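Local structure of 3-deoxy-D-manno-octulosonate 8-phosphate phosphatase KdsC (Haemophilus influenzae, 4HGP) at the interface of chains A and B. The protein hydrolyses 3-deoxy-D-manno-octulosonate 8-phosphate to 3-deoxy-D-manno-octulosonate and inorganic phosphate, a magnesium-dependent step in lipopolysaccharide biosynthesis. Coordinates in Å, arbitrary orientation; residue numbers count along the deposited sequence, not the author numbering. Chains: chain A/B, 3-deoxy-D-manno-octulosonate 8-phosphate phosphatase KdsC.

Contact 1 and contact 2 are two patches of one subunit interface, the centres of their C-alpha atoms about 17 Å apart. Helix 38-49 of chain A links them: A:Val38 at its start belongs to contact 1, and A:Met46, two turns on, to contact 2. On chain B both patches adjoin the catalytic machinery, contact 1 through B:Asp16 and B:Arg60, contact 2 through B:Ser109, two positions after the magnesium ligand B:Asp107. The first joins strands of the two chains; the second seats a C-terminal segment of chain A against chain B. Together they bind neighbours in the homotetramer beside an active site.

Contact 1: the interface of chains A and B. Residues chain A 36-38, 68; chain B 16, 22-24, 26, 60.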
ATOM      1  N   PHE A  36      -8.532  -7.000  -2.883  1.00 11.53           N
ATOM      2  CA  PHE A  36      -9.372  -7.456  -1.785  1.00 12.58           C
ATOM      3  C   PHE A  36      -8.496  -8.037  -0.683  1.00 12.26           C
ATOM      4  O   PHE A  36      -7.298  -8.202  -0.864  1.00 14.84           O
ATOM      5  CB  PHE A  36     -10.397  -8.484  -2.284  1.00 13.17           C
ATOM      6  CG  PHE A  36     -11.209  -8.002  -3.460  1.00 12.13           C
ATOM      7  CD1 PHE A  36     -12.386  -7.298  -3.269  1.00 14.52           C
ATOM      8  CD2 PHE A  36     -10.785  -8.244  -4.762  1.00 14.03           C
ATOM      9  CE1 PHE A  36     -13.121  -6.852  -4.353  1.00  9.98           C
ATOM     10  CE2 PHE A  36     -11.516  -7.796  -5.846  1.00 12.50           C
ATOM     11  CZ  PHE A  36     -12.696  -7.105  -5.635  1.00 10.17           C
ATOM     12  N   HIS A  37      -9.071  -8.328   0.468  1.00 11.44           N
ATOM     13  CA  HIS A  37      -8.253  -8.860   1.552  1.00 14.95           C
ATOM     14  C   HIS A  37      -8.546 -10.339   1.837  1.00 13.45           C
ATOM     15  O   HIS A  37      -9.700 -10.752   1.914  1.00 13.67           O
ATOM     16  CB  HIS A  37      -8.413  -7.996   2.800  1.00 14.40           C
ATOM     17  CG  HIS A  37      -7.409  -8.302   3.860  1.00 13.98           C
ATOM     18  ND1 HIS A  37      -6.292  -7.525   4.075  1.00 14.42           N
ATOM     19  CD2 HIS A  37      -7.326  -9.330   4.734  1.00 13.27           C
ATOM     20  CE1 HIS A  37      -5.577  -8.049   5.051  1.00 13.55           C
ATOM     21  NE2 HIS A  37      -6.178  -9.150   5.464  1.00 14.71           N
ATOM     22  N   VAL A  38      -7.496 -11.142   1.983  1.00 12.86           N
ATOM     23  CA  VAL A  38      -7.656 -12.591   2.142  1.00 14.51           C
ATOM     24  C   VAL A  38      -8.430 -13.030   3.394  1.00 14.06           C
ATOM     25  O   VAL A  38      -9.220 -13.974   3.332  1.00 15.50           O
ATOM     26  CB  VAL A  38      -6.294 -13.333   2.052  1.00 14.50           C
ATOM     27  CG1 VAL A  38      -5.474 -13.137   3.314  1.00 12.96           C
ATOM     28  CG2 VAL A  38      -6.511 -14.783   1.809  1.00 16.10           C
ATOM     29  N   ARG A  68     -14.180 -11.625  -8.504  1.00 16.87           N
ATOM     30  CA  ARG A  68     -14.004 -11.844  -7.067  1.00 15.45           C
ATOM     31  C   ARG A  68     -15.301 -12.356  -6.436  1.00 16.86           C
ATOM     32  O   ARG A  68     -15.292 -13.249  -5.581  1.00 16.01           O
ATOM     33  CB  ARG A  68     -13.544 -10.556  -6.382  1.00 15.04           C
ATOM     34  CG  ARG A  68     -13.356 -10.681  -4.877  1.00 14.15           C
ATOM     35  CD  ARG A  68     -12.265 -11.677  -4.509  1.00 16.57           C
ATOM     36  NE  ARG A  68     -11.928 -11.607  -3.083  1.00 16.57           N
ATOM     37  CZ  ARG A  68     -11.318 -12.573  -2.404  1.00 14.05           C
ATOM     38  NH1 ARG A  68     -10.966 -13.693  -3.016  1.00 17.12           N
ATOM     39  NH2 ARG A  68     -11.064 -12.421  -1.111  1.00 14.15           N
TER
ATOM     40  N   ASP B  16      -0.392 -15.848   1.869  1.00 11.72           N
ATOM     41  CA  ASP B  16      -1.235 -14.663   1.945  1.00 14.27           C
ATOM     42  C   ASP B  16      -1.325 -14.198   3.388  1.00 11.84           C
ATOM     43  O   ASP B  16      -1.738 -14.960   4.278  1.00 14.05           O
ATOM     44  CB  ASP B  16      -2.628 -14.928   1.358  1.00 12.88           C
ATOM     45  CG  ASP B  16      -2.572 -15.494  -0.051  1.00 16.35           C
ATOM     46  OD1 ASP B  16      -2.088 -14.781  -0.957  1.00 15.31           O
ATOM     47  OD2 ASP B  16      -3.015 -16.650  -0.256  1.00 15.76           O
ATOM     48  N   GLY B  22      -1.793  -9.647   2.807  1.00 12.99           N
ATOM     49  CA  GLY B  22      -3.165 -10.116   2.802  1.00 13.10           C
ATOM     50  C   GLY B  22      -3.963  -9.686   1.587  1.00 13.70           C
ATOM     51  O   GLY B  22      -5.060 -10.208   1.342  1.00 15.11           O
ATOM     52  N   GLN B  23      -3.431  -8.725   0.833  1.00 10.51           N
ATOM     53  CA  GLN B  23      -4.118  -8.221  -0.344  1.00 12.06           C
ATOM     54  C   GLN B  23      -4.083  -9.201  -1.500  1.00 10.74           C
ATOM     55  O   GLN B  23      -3.036  -9.746  -1.837  1.00 14.19           O
ATOM     56  CB  GLN B  23      -3.535  -6.889  -0.804  1.00 12.70           C
ATOM     57  CG  GLN B  23      -3.935  -5.695   0.048  1.00 16.02           C
ATOM     58  CD  GLN B  23      -3.383  -4.384  -0.489  1.00 15.78           C
ATOM     59  OE1 GLN B  23      -4.053  -3.668  -1.238  1.00 17.95           O
ATOM     60  NE2 GLN B  23      -2.154  -4.060  -0.105  1.00 20.70           N
ATOM     61  N   LEU B  24      -5.242  -9.413  -2.113  1.00 12.33           N
ATOM     62  CA  LEU B  24      -5.320 -10.207  -3.333  1.00 12.56           C
ATOM     63  C   LEU B  24      -5.660  -9.255  -4.476  1.00 13.43           C
ATOM     64  O   LEU B  24      -6.730  -8.630  -4.495  1.00 13.75           O
ATOM     65  CB  LEU B  24      -6.350 -11.335  -3.185  1.00 13.77           C
ATOM     66  CG  LEU B  24      -6.127 -12.325  -2.026  1.00 13.06           C
ATOM     67  CD1 LEU B  24      -7.403 -13.059  -1.645  1.00 13.38           C
ATOM     68  CD2 LEU B  24      -5.027 -13.323  -2.327  1.00 14.24           C
ATOM     69  N   TYR B  26      -6.789  -8.654  -7.813  1.00 13.19           N
ATOM     70  CA  TYR B  26      -7.528  -9.286  -8.894  1.00 14.57           C
ATOM     71  C   TYR B  26      -7.486  -8.497 -10.199  1.00 14.59           C
ATOM     72  O   TYR B  26      -7.462  -7.267 -10.197  1.00 13.82           O
ATOM     73  CB  TYR B  26      -8.994  -9.448  -8.475  1.00 15.09           C
ATOM     74  CG  TYR B  26      -9.307 -10.749  -7.778  1.00 13.71           C
ATOM     75  CD1 TYR B  26      -8.825 -11.014  -6.505  1.00 15.01           C
ATOM     76  CD2 TYR B  26     -10.098 -11.715  -8.395  1.00 15.70           C
ATOM     77  CE1 TYR B  26      -9.112 -12.209  -5.871  1.00 14.72           C
ATOM     78  CE2 TYR B  26     -10.392 -12.905  -7.771  1.00 15.07           C
ATOM     79  CZ  TYR B  26      -9.898 -13.148  -6.507  1.00 15.96           C
ATOM     80  OH  TYR B  26     -10.192 -14.336  -5.878  1.00 15.95           O
ATOM     81  N   ARG B  60      -4.189 -21.226  -1.420  1.00 17.44           N
ATOM     82  CA  ARG B  60      -4.380 -20.747  -2.786  1.00 20.48           C
ATOM     83  C   ARG B  60      -3.215 -21.164  -3.675  1.00 19.04           C
ATOM     84  O   ARG B  60      -2.098 -21.376  -3.200  1.00 18.00           O
ATOM     85  CB  ARG B  60      -4.517 -19.217  -2.827  1.00 17.31           C
ATOM     86  CG  ARG B  60      -5.659 -18.655  -2.006  1.00 17.36           C
ATOM     87  CD  ARG B  60      -5.924 -17.216  -2.397  1.00 18.61           C
ATOM     88  NE  ARG B  60      -6.345 -17.130  -3.791  1.00 17.88           N
ATOM     89  CZ  ARG B  60      -7.608 -17.177  -4.196  1.00 16.23           C
ATOM     90  NH1 ARG B  60      -8.592 -17.296  -3.310  1.00 19.11           N
ATOM     91  NH2 ARG B  60      -7.887 -17.108  -5.489  1.00 16.65           N
TER
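An antiparallel strand pairing between chains, A:Phe36 and A:His37 of strand 30-37 against B:Leu24 and B:Gln23 of strand 23-27, forms the core of this contact. A:Phe36 N donates to B:Leu24 O at 2.9 Å, and B:Leu24 N returns a bond to A:Phe36 O at 2.7 Å. The pairing runs on into the first turn of helix 38-49, where A:Val38 N gives its N-H to B:Gly22 O at 2.7 Å, while the A:His37 ring lies with one face toward that same carbonyl oxygen. A:Val38 CG1 and CG2 both lie 3.9 Å from B:Asp16 CB.

A:Arg68 carries the other end. Its CG is anti to the backbone N (chi1 179°) and the chain bends at chi2 (63°), which lays CG over the centre of the A:Phe36 ring and CD over one face of the B:Tyr26 ring, 3.8 Å from its centroid and offset toward the hydroxyl-bearing rim. From there NH1 turns back to the B:Tyr26 hydroxyl, OH, at 3.0 Å, a bond tilted 21° out of the guanidinium plane; NH2 touches B:Leu24 CD1. The stem thus touches an aromatic ring of each chain.

B:Asp16, the second aspartate of the HAD-family DxD motif, acts in magnesium binding and as the general acid-base. B:Arg60 and A:Arg68, both likely to bind substrate, approach from opposite chains, NH1 atoms 4.3 Å apart, and could share an anionic group; the strand pairing thus appears to complete the B active site with residues of chain A.

Contact 2: the interface of chains A and B. Residues chain A 46, 149, 153, 164-167; chain B 109, 112, 130.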
ATOM      1  N   MET A  46     -17.071 -18.165   5.946  1.00 16.85           N
ATOM      2  CA  MET A  46     -17.490 -18.573   7.286  1.00 15.83           C
ATOM      3  C   MET A  46     -18.933 -18.184   7.587  1.00 16.09           C
ATOM      4  O   MET A  46     -19.689 -18.969   8.161  1.00 15.90           O
ATOM      5  CB  MET A  46     -16.551 -17.988   8.344  1.00 16.28           C
ATOM      6  CG  MET A  46     -15.171 -18.622   8.367  1.00 16.96           C
ATOM      7  SD  MET A  46     -14.039 -17.822   9.513  1.00 14.34           S
ATOM      8  CE  MET A  46     -12.629 -18.912   9.441  1.00 15.30           C
ATOM      9  N   ARG A 149     -13.847  -8.973   8.037  1.00 10.25           N
ATOM     10  CA  ARG A 149     -13.579 -10.121   8.909  1.00  9.74           C
ATOM     11  C   ARG A 149     -13.813  -9.805  10.391  1.00  9.92           C
ATOM     12  O   ARG A 149     -14.255 -10.663  11.154  1.00 11.42           O
ATOM     13  CB  ARG A 149     -12.150 -10.631   8.708  1.00 10.41           C
ATOM     14  CG  ARG A 149     -11.761 -11.799   9.609  1.00 10.32           C
ATOM     15  CD  ARG A 149     -12.651 -13.025   9.432  1.00 10.49           C
ATOM     16  NE  ARG A 149     -12.129 -14.158  10.192  1.00 11.67           N
ATOM     17  CZ  ARG A 149     -11.124 -14.930   9.788  1.00 12.54           C
ATOM     18  NH1 ARG A 149     -10.535 -14.708   8.616  1.00 10.34           N
ATOM     19  NH2 ARG A 149     -10.707 -15.932  10.556  1.00 12.02           N
ATOM     20  N   ASP A 153     -16.453 -11.877  12.365  1.00 11.62           N
ATOM     21  CA  ASP A 153     -16.030 -12.506  13.612  1.00 11.91           C
ATOM     22  C   ASP A 153     -16.979 -12.172  14.751  1.00 12.33           C
ATOM     23  O   ASP A 153     -17.301 -13.035  15.569  1.00 14.92           O
ATOM     24  CB  ASP A 153     -14.602 -12.090  13.969  1.00 12.30           C
ATOM     25  CG  ASP A 153     -13.557 -12.940  13.276  1.00 12.28           C
ATOM     26  OD1 ASP A 153     -13.932 -13.850  12.513  1.00 11.96           O
ATOM     27  OD2 ASP A 153     -12.357 -12.688  13.487  1.00 10.78           O
ATOM     28  N   VAL A 164     -15.485 -22.111  14.353  1.00 17.88           N
ATOM     29  CA  VAL A 164     -15.028 -22.180  12.965  1.00 18.94           C
ATOM     30  C   VAL A 164     -13.764 -21.346  12.745  1.00 18.10           C
ATOM     31  O   VAL A 164     -12.974 -21.636  11.842  1.00 18.67           O
ATOM     32  CB  VAL A 164     -16.145 -21.754  11.966  1.00 16.30           C
ATOM     33  CG1 VAL A 164     -16.460 -20.284  12.113  1.00 15.96           C
ATOM     34  CG2 VAL A 164     -15.754 -22.082  10.522  1.00 17.82           C
ATOM     35  N   PHE A 165     -13.552 -20.334  13.583  1.00 15.09           N
ATOM     36  CA  PHE A 165     -12.363 -19.496  13.439  1.00 14.71           C
ATOM     37  C   PHE A 165     -11.364 -19.548  14.600  1.00 14.55           C
ATOM     38  O   PHE A 165     -10.175 -19.306  14.408  1.00 15.60           O
ATOM     39  CB  PHE A 165     -12.714 -18.047  13.034  1.00 13.63           C
ATOM     40  CG  PHE A 165     -13.364 -17.212  14.125  1.00 14.03           C
ATOM     41  CD1 PHE A 165     -12.628 -16.724  15.193  1.00 13.35           C
ATOM     42  CD2 PHE A 165     -14.698 -16.864  14.037  1.00 12.90           C
ATOM     43  CE1 PHE A 165     -13.222 -15.946  16.169  1.00 15.24           C
ATOM     44  CE2 PHE A 165     -15.293 -16.079  15.006  1.00 13.28           C
ATOM     45  CZ  PHE A 165     -14.554 -15.626  16.071  1.00 12.27           C
ATOM     46  N   ASP A 166     -11.828 -19.867  15.802  1.00 16.78           N
ATOM     47  CA  ASP A 166     -10.905 -19.858  16.935  1.00 16.09           C
ATOM     48  C   ASP A 166     -10.382 -21.235  17.383  1.00 17.22           C
ATOM     49  O   ASP A 166      -9.609 -21.319  18.335  1.00 19.84           O
ATOM     50  CB  ASP A 166     -11.470 -19.053  18.114  1.00 17.41           C
ATOM     51  CG  ASP A 166     -12.705 -19.679  18.724  1.00 15.27           C
ATOM     52  OD1 ASP A 166     -12.966 -20.873  18.483  1.00 17.15           O
ATOM     53  OD2 ASP A 166     -13.414 -18.980  19.470  1.00 18.17           O
ATOM     54  N   THR A 167     -10.801 -22.304  16.709  1.00 17.14           N
ATOM     55  CA  THR A 167     -10.265 -23.639  16.999  1.00 18.61           C
ATOM     56  C   THR A 167      -9.905 -24.401  15.725  1.00 19.02           C
ATOM     57  O   THR A 167     -10.622 -24.333  14.730  1.00 20.73           O
ATOM     58  CB  THR A 167     -11.239 -24.505  17.829  1.00 19.35           C
ATOM     59  OG1 THR A 167     -12.378 -24.862  17.033  1.00 21.09           O
ATOM     60  CG2 THR A 167     -11.689 -23.781  19.081  1.00 19.14           C
TER
ATOM     61  N   SER B 109      -7.018 -18.437  10.720  1.00 12.12           N
ATOM     62  CA  SER B 109      -7.602 -19.683  11.208  1.00 13.43           C
ATOM     63  C   SER B 109      -7.119 -20.935  10.469  1.00 13.55           C
ATOM     64  O   SER B 109      -6.948 -21.988  11.086  1.00 15.13           O
ATOM     65  CB  SER B 109      -9.124 -19.587  11.148  1.00 13.25           C
ATOM     66  OG  SER B 109      -9.600 -18.519  11.947  1.00 12.67           O
ATOM     67  N   LEU B 112      -4.221 -22.629  11.963  1.00 14.68           N
ATOM     68  CA  LEU B 112      -4.381 -23.257  13.275  1.00 13.57           C
ATOM     69  C   LEU B 112      -4.016 -24.754  13.309  1.00 16.46           C
ATOM     70  O   LEU B 112      -3.392 -25.199  14.264  1.00 17.76           O
ATOM     71  CB  LEU B 112      -5.790 -23.036  13.834  1.00 13.46           C
ATOM     72  CG  LEU B 112      -6.193 -21.636  14.308  1.00 13.95           C
ATOM     73  CD1 LEU B 112      -7.642 -21.654  14.773  1.00 15.98           C
ATOM     74  CD2 LEU B 112      -5.273 -21.114  15.403  1.00 16.73           C
ATOM     75  N   TYR B 130      -7.124 -14.850  18.248  1.00 14.93           N
ATOM     76  CA  TYR B 130      -7.243 -16.301  18.345  1.00 15.50           C
ATOM     77  C   TYR B 130      -6.123 -17.041  17.620  1.00 16.93           C
ATOM     78  O   TYR B 130      -5.940 -18.234  17.824  1.00 19.31           O
ATOM     79  CB  TYR B 130      -8.608 -16.769  17.854  1.00 15.36           C
ATOM     80  CG  TYR B 130      -9.111 -16.067  16.618  1.00 15.32           C
ATOM     81  CD1 TYR B 130      -8.831 -16.561  15.347  1.00 14.14           C
ATOM     82  CD2 TYR B 130      -9.891 -14.919  16.718  1.00 16.16           C
ATOM     83  CE1 TYR B 130      -9.304 -15.931  14.210  1.00 13.95           C
ATOM     84  CE2 TYR B 130     -10.364 -14.277  15.587  1.00 14.47           C
ATOM     85  CZ  TYR B 130     -10.068 -14.789  14.334  1.00 14.29           C
ATOM     86  OH  TYR B 130     -10.545 -14.158  13.204  1.00 13.84           O
TER
HETATM   87  O   HOH W   1      -7.637 -19.997  18.986  1.00 21.59           O
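A:Phe165 meets B:Tyr130 ring to ring, in the main apolar contact of this C-terminal segment with the neighbouring chain. The two side chains cross at about a right angle, and the A:Phe165 ring comes edge-on to the B:Tyr130 face, its CD1 over the ring centre and 3.3 Å from CZ, a tight fit. Both CG atoms sit between backbone N and carbonyl carbon (chi1 72° and 41°), the crowded position, the second torsion well short of staggered. Alongside, A:Asp166 CB packs on B:Tyr130 CB at 3.7 Å, and B:Leu112 CD1 lies by the backbone of A:Thr167. The methyl of A:Met46, CE, touches B:Ser109.

Among the polar contacts, the B:Ser109 hydroxyl, OG, donates to A:Phe165 O at 2.6 Å, in the carbonyl plane and on a lone pair, with a C=O...donor angle of 114°. It can also accept a bond from A:Arg149 NH2, 3.1 Å from OG and with OG in the guanidinium plane. That plane is fixed from within chain A: NE forms a salt bridge with A:Asp153 OD1 at 3.0 Å, on the syn side of the carboxylate, and A:Met46 SD lies over one guanidinium face. The B:Tyr130 hydroxyl points tip to tip at A:Asp153 OD2, but this approach is modelled too short and its geometry is doubtful. Water 1 bridges A:Asp166 O, at 2.5 Å, and B:Tyr130 O, at 2.7 Å.

In the fold, helix 163-166 of chain A, near its C-terminus and backed by helices 38-49 and 147-158, rests on B:Tyr130 of helix 129-132 and on 3-10 helix 109-111, just after the metal-binding aspartate of chain B.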